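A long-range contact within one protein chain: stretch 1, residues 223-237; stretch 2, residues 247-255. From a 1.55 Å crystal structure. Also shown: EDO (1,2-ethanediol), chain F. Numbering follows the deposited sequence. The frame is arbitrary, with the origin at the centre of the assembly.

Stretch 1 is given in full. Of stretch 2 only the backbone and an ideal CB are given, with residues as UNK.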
# COMPACT_ATOMS: atom_id res chain seq x y z
N GLY A 223 29.90 -1.58 25.86
CA GLY A 223 28.66 -0.94 25.45
C GLY A 223 27.85 -0.49 26.64
O GLY A 223 27.96 -1.05 27.73
N ILE A 224 27.04 0.53 26.42
CA ILE A 224 26.13 1.05 27.42
C ILE A 224 24.79 1.27 26.74
O ILE A 224 24.71 1.98 25.73
CB ILE A 224 26.64 2.37 28.04
CG1 ILE A 224 28.04 2.18 28.67
CG2 ILE A 224 25.62 2.88 29.03
CD1 ILE A 224 28.67 3.50 29.13
N ILE A 225 23.74 0.65 27.25
CA ILE A 225 22.39 0.93 26.80
C ILE A 225 21.76 1.89 27.79
O ILE A 225 21.67 1.59 28.99
CB ILE A 225 21.54 -0.34 26.70
CG1 ILE A 225 22.33 -1.48 26.00
CG2 ILE A 225 20.19 -0.01 26.05
CD1 ILE A 225 22.80 -1.13 24.57
N PHE A 226 21.26 3.02 27.29
CA PHE A 226 20.61 4.05 28.10
C PHE A 226 19.14 4.12 27.66
O PHE A 226 18.86 4.41 26.50
CB PHE A 226 21.33 5.39 27.86
CG PHE A 226 20.81 6.56 28.66
CD1 PHE A 226 19.59 7.16 28.34
CD2 PHE A 226 21.59 7.16 29.64
CE1 PHE A 226 19.14 8.27 29.03
CE2 PHE A 226 21.14 8.28 30.33
CZ PHE A 226 19.91 8.83 30.03
N ASP A 227 18.21 3.80 28.57
CA ASP A 227 16.80 3.78 28.17
C ASP A 227 15.93 3.73 29.43
O ASP A 227 16.44 3.81 30.55
CB ASP A 227 16.50 2.61 27.22
CG ASP A 227 15.40 2.95 26.22
OD1 ASP A 227 14.40 3.59 26.62
OD2 ASP A 227 15.51 2.59 25.04
N ARG A 228 14.60 3.63 29.23
CA ARG A 228 13.66 3.45 30.35
C ARG A 228 13.80 2.05 30.95
O ARG A 228 14.11 1.09 30.24
CB ARG A 228 12.22 3.63 29.89
CG ARG A 228 11.97 4.85 29.04
CD ARG A 228 10.50 4.99 28.61
NE ARG A 228 9.96 3.87 27.82
CZ ARG A 228 10.34 3.56 26.58
NH1 ARG A 228 11.32 4.23 25.96
NH2 ARG A 228 9.74 2.54 25.95
N PRO A 229 13.54 1.90 32.25
CA PRO A 229 13.73 0.59 32.90
C PRO A 229 12.96 -0.54 32.25
O PRO A 229 13.50 -1.66 32.13
CB PRO A 229 13.24 0.85 34.34
CG PRO A 229 13.47 2.28 34.55
CD PRO A 229 13.27 2.97 33.23
N GLU A 230 11.70 -0.31 31.84
CA GLU A 230 10.89 -1.36 31.24
C GLU A 230 11.55 -1.92 29.99
O GLU A 230 11.37 -3.10 29.65
CB GLU A 230 9.49 -0.83 30.90
CG GLU A 230 8.83 0.04 31.98
CD GLU A 230 9.29 1.51 31.97
OE1 GLU A 230 10.50 1.77 32.06
OE2 GLU A 230 8.43 2.42 31.88
N VAL A 231 12.31 -1.09 29.28
CA VAL A 231 12.96 -1.52 28.05
C VAL A 231 14.27 -2.26 28.35
O VAL A 231 14.62 -3.24 27.67
CB VAL A 231 13.19 -0.30 27.15
CG1 VAL A 231 14.01 -0.68 25.98
CG2 VAL A 231 11.84 0.29 26.72
N LEU A 232 15.00 -1.81 29.37
CA LEU A 232 16.27 -2.43 29.72
C LEU A 232 16.12 -3.90 30.12
O LEU A 232 17.10 -4.65 30.05
CB LEU A 232 16.92 -1.65 30.85
CG LEU A 232 17.28 -0.23 30.44
CD1 LEU A 232 17.85 0.52 31.65
CD2 LEU A 232 18.24 -0.22 29.24
N LYS A 233 14.93 -4.32 30.55
CA LYS A 233 14.72 -5.73 30.86
C LYS A 233 14.95 -6.59 29.64
O LYS A 233 15.49 -7.71 29.75
CB LYS A 233 13.29 -5.94 31.38
CG LYS A 233 12.93 -5.18 32.63
CD LYS A 233 13.14 -5.97 33.91
CE LYS A 233 12.74 -5.12 35.14
NZ LYS A 233 13.01 -5.79 36.45
N ILE A 234 14.49 -6.13 28.47
CA ILE A 234 14.69 -6.89 27.24
C ILE A 234 16.17 -6.93 26.90
O ILE A 234 16.71 -7.99 26.54
CB ILE A 234 13.87 -6.31 26.08
CG1 ILE A 234 12.38 -6.62 26.25
CG2 ILE A 234 14.29 -6.90 24.77
CD1 ILE A 234 11.61 -5.44 26.75
N ALA A 235 16.86 -5.78 27.00
CA ALA A 235 18.29 -5.75 26.72
C ALA A 235 19.03 -6.73 27.61
O ALA A 235 19.96 -7.39 27.14
CB ALA A 235 18.86 -4.35 26.92
N ALA A 236 18.64 -6.85 28.88
CA ALA A 236 19.36 -7.74 29.78
C ALA A 236 19.26 -9.18 29.29
O ALA A 236 20.25 -9.93 29.31
CB ALA A 236 18.80 -7.64 31.20
N GLU A 237 18.06 -9.59 28.86
CA GLU A 237 17.87 -10.94 28.33
C GLU A 237 18.72 -11.16 27.08
O GLU A 237 19.44 -12.17 26.95
CB GLU A 237 16.38 -11.18 28.02
CG GLU A 237 16.10 -12.45 27.21
CD GLU A 237 16.61 -13.72 27.93
OE1 GLU A 237 16.66 -13.73 29.18
OE2 GLU A 237 16.99 -14.69 27.26
N UNK A 247 30.28 -7.17 29.05
CA UNK A 247 30.84 -5.96 28.46
C UNK A 247 29.75 -4.93 28.18
O UNK A 247 29.99 -3.96 27.44
CB UNK A 247 31.59 -6.30 27.17
N UNK A 248 28.58 -5.13 28.75
CA UNK A 248 27.43 -4.25 28.55
C UNK A 248 26.93 -3.76 29.91
O UNK A 248 26.82 -4.53 30.87
CB UNK A 248 26.32 -4.97 27.79
N UNK A 249 26.63 -2.47 29.99
CA UNK A 249 25.93 -1.91 31.15
C UNK A 249 24.59 -1.38 30.68
O UNK A 249 24.49 -0.86 29.57
CB UNK A 249 26.75 -0.81 31.83
N UNK A 250 23.60 -1.47 31.56
CA UNK A 250 22.24 -1.00 31.31
C UNK A 250 21.95 0.13 32.29
O UNK A 250 21.97 -0.09 33.51
CB UNK A 250 21.22 -2.13 31.45
N UNK A 251 21.69 1.32 31.77
CA UNK A 251 21.42 2.50 32.58
C UNK A 251 20.03 3.05 32.30
O UNK A 251 19.71 3.37 31.14
CB UNK A 251 22.47 3.58 32.32
N UNK A 252 19.24 3.18 33.36
CA UNK A 252 17.94 3.82 33.28
C UNK A 252 18.14 5.32 33.34
O UNK A 252 18.91 5.83 34.17
CB UNK A 252 17.01 3.34 34.40
N UNK A 253 17.47 6.04 32.46
CA UNK A 253 17.60 7.47 32.53
C UNK A 253 16.68 8.13 31.53
O UNK A 253 16.13 7.48 30.63
CB UNK A 253 19.05 7.89 32.29
N UNK A 254 16.53 9.42 31.74
CA UNK A 254 15.74 10.30 30.89
C UNK A 254 16.75 11.05 30.04
O UNK A 254 17.56 11.83 30.57
CB UNK A 254 14.85 11.25 31.70
N UNK A 255 16.73 10.81 28.72
CA UNK A 255 17.82 11.30 27.86
C UNK A 255 17.88 12.83 27.77
O UNK A 255 18.92 13.38 27.39
CB UNK A 255 17.66 10.72 26.45
C1 EDO F . 14.24 8.95 27.06
O1 EDO F . 13.82 10.00 27.91
C2 EDO F . 15.31 8.13 27.74
O2 EDO F . 15.40 7.01 26.89

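Stretch 2 runs parallel to strand 223-227, and the ladder of backbone hydrogen bonds between them fixes which side chains can meet. The carbonyl O of 247 accepts a hydrogen bond from Gly-223 N (2.9 Å), but its CB points sideways, 5.2 Å from Gly-223 N, so stretch 1 asks little of the side chain. It is Arg-247, whose end leads away.

At 248 the CB lies on the face that carries Ile-225. Gly-223, its bridge partner, has no side chain and leaves room beside Ile-225 for a branched aliphatic group such as leucine, isoleucine or valine. Leu-248 takes it: CD1 reaches Ile-225 CG1 at 3.9 Å. An ideal CB on Gly-223 would clash with Leu-248 CD1, 3.0 Å away.

Position 249 points to the other face, beside Ile-224, with no charge from stretch 1 nearby; a polar or an aliphatic residue would suit. Glu-249 lies with OE1 4.1 Å from Ile-224 CG1, while its backbone O accepts a hydrogen bond from Ile-225 N (2.9 Å).

Position 250 returns to the face of Ile-225, under the helix. Its ideal CB is 4.2 Å from Leu-232 CD2, and the small Ala-235 and Ala-236 lie further along, so a medium or large apolar side chain is expected. Leu-250 fills the space, with CD2 3.7 Å from Ile-225 CG1 and 3.8 Å from Ala-235 CB, and CD1 3.6 Å from Ala-236 CB.

At 251, N donates to Ile-225 O (2.8 Å) and the CB lies 4.6 Å from both Ile-224 CG2 and Phe-226 CD2. Aliphatic, aromatic or amphipathic groups would fit. His-251 lays CD2 3.5 Å from Ile-224 CG2, and its NE2 donates to Glu-249 OE1 (2.8 Å), tying together two side chains on the same face.

The CB of 252 touches Pro-229 CG (3.7 Å) and Leu-232 CD1 (4.0 Å). Alanine would suffice; stretch 1 does not exclude a larger side chain directed past Pro-229. Ala-252 makes both apolar contacts with its methyl alone.

At 253 the ideal CB would fall 2.6 Å from Phe-226 CZ, so the position calls for glycine. Gly-253 places its N over one face of the Phe-226 ring and donates it to Asp-227 O (3.1 Å).

Position 254 points away and is little restricted; Asp-254 accepts a weak hydrogen bond at OD1 from 1,2-ethanediol O1 (3.3 Å). The CB of 255 comes 3.8 Å from Phe-226 CE1, suiting an apolar residue. Met-255, present as selenomethionine, makes that contact through CB while its end leads away.

Stretch 2 (247-255) RLELHAGDM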
# COMPACT_ATOMS: atom_id res chain seq x y z
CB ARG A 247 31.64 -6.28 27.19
CG ARG A 247 32.89 -7.09 27.42
CD ARG A 247 33.69 -7.18 26.14
NE ARG A 247 33.09 -8.10 25.15
CZ ARG A 247 32.81 -7.79 23.88
NH1 ARG A 247 33.05 -6.55 23.38
NH2 ARG A 247 32.32 -8.73 23.08
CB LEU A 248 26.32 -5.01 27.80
CG LEU A 248 25.19 -4.18 27.23
CD1 LEU A 248 25.68 -3.40 26.00
CD2 LEU A 248 24.05 -5.11 26.87
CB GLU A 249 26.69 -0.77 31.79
CG GLU A 249 28.05 -1.11 32.27
CD GLU A 249 28.85 0.13 32.69
OE1 GLU A 249 28.33 1.28 32.71
OE2 GLU A 249 30.03 -0.07 32.97
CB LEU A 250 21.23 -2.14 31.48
CG LEU A 250 21.59 -3.42 30.73
CD1 LEU A 250 20.60 -4.57 31.08
CD2 LEU A 250 21.67 -3.19 29.22
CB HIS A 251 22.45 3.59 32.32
CG HIS A 251 23.82 3.22 32.75
ND1 HIS A 251 24.45 3.83 33.80
CD2 HIS A 251 24.66 2.26 32.30
CE1 HIS A 251 25.65 3.29 33.95
NE2 HIS A 251 25.81 2.34 33.06
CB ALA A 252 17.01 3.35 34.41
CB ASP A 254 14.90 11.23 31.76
CG ASP A 254 14.09 12.25 30.95
OD1 ASP A 254 14.43 12.58 29.80
OD2 ASP A 254 13.09 12.77 31.50
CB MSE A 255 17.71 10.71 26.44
CG MSE A 255 16.50 11.21 25.65
SE MSE A 255 16.41 10.12 24.04
CE MSE A 255 14.85 10.88 23.25
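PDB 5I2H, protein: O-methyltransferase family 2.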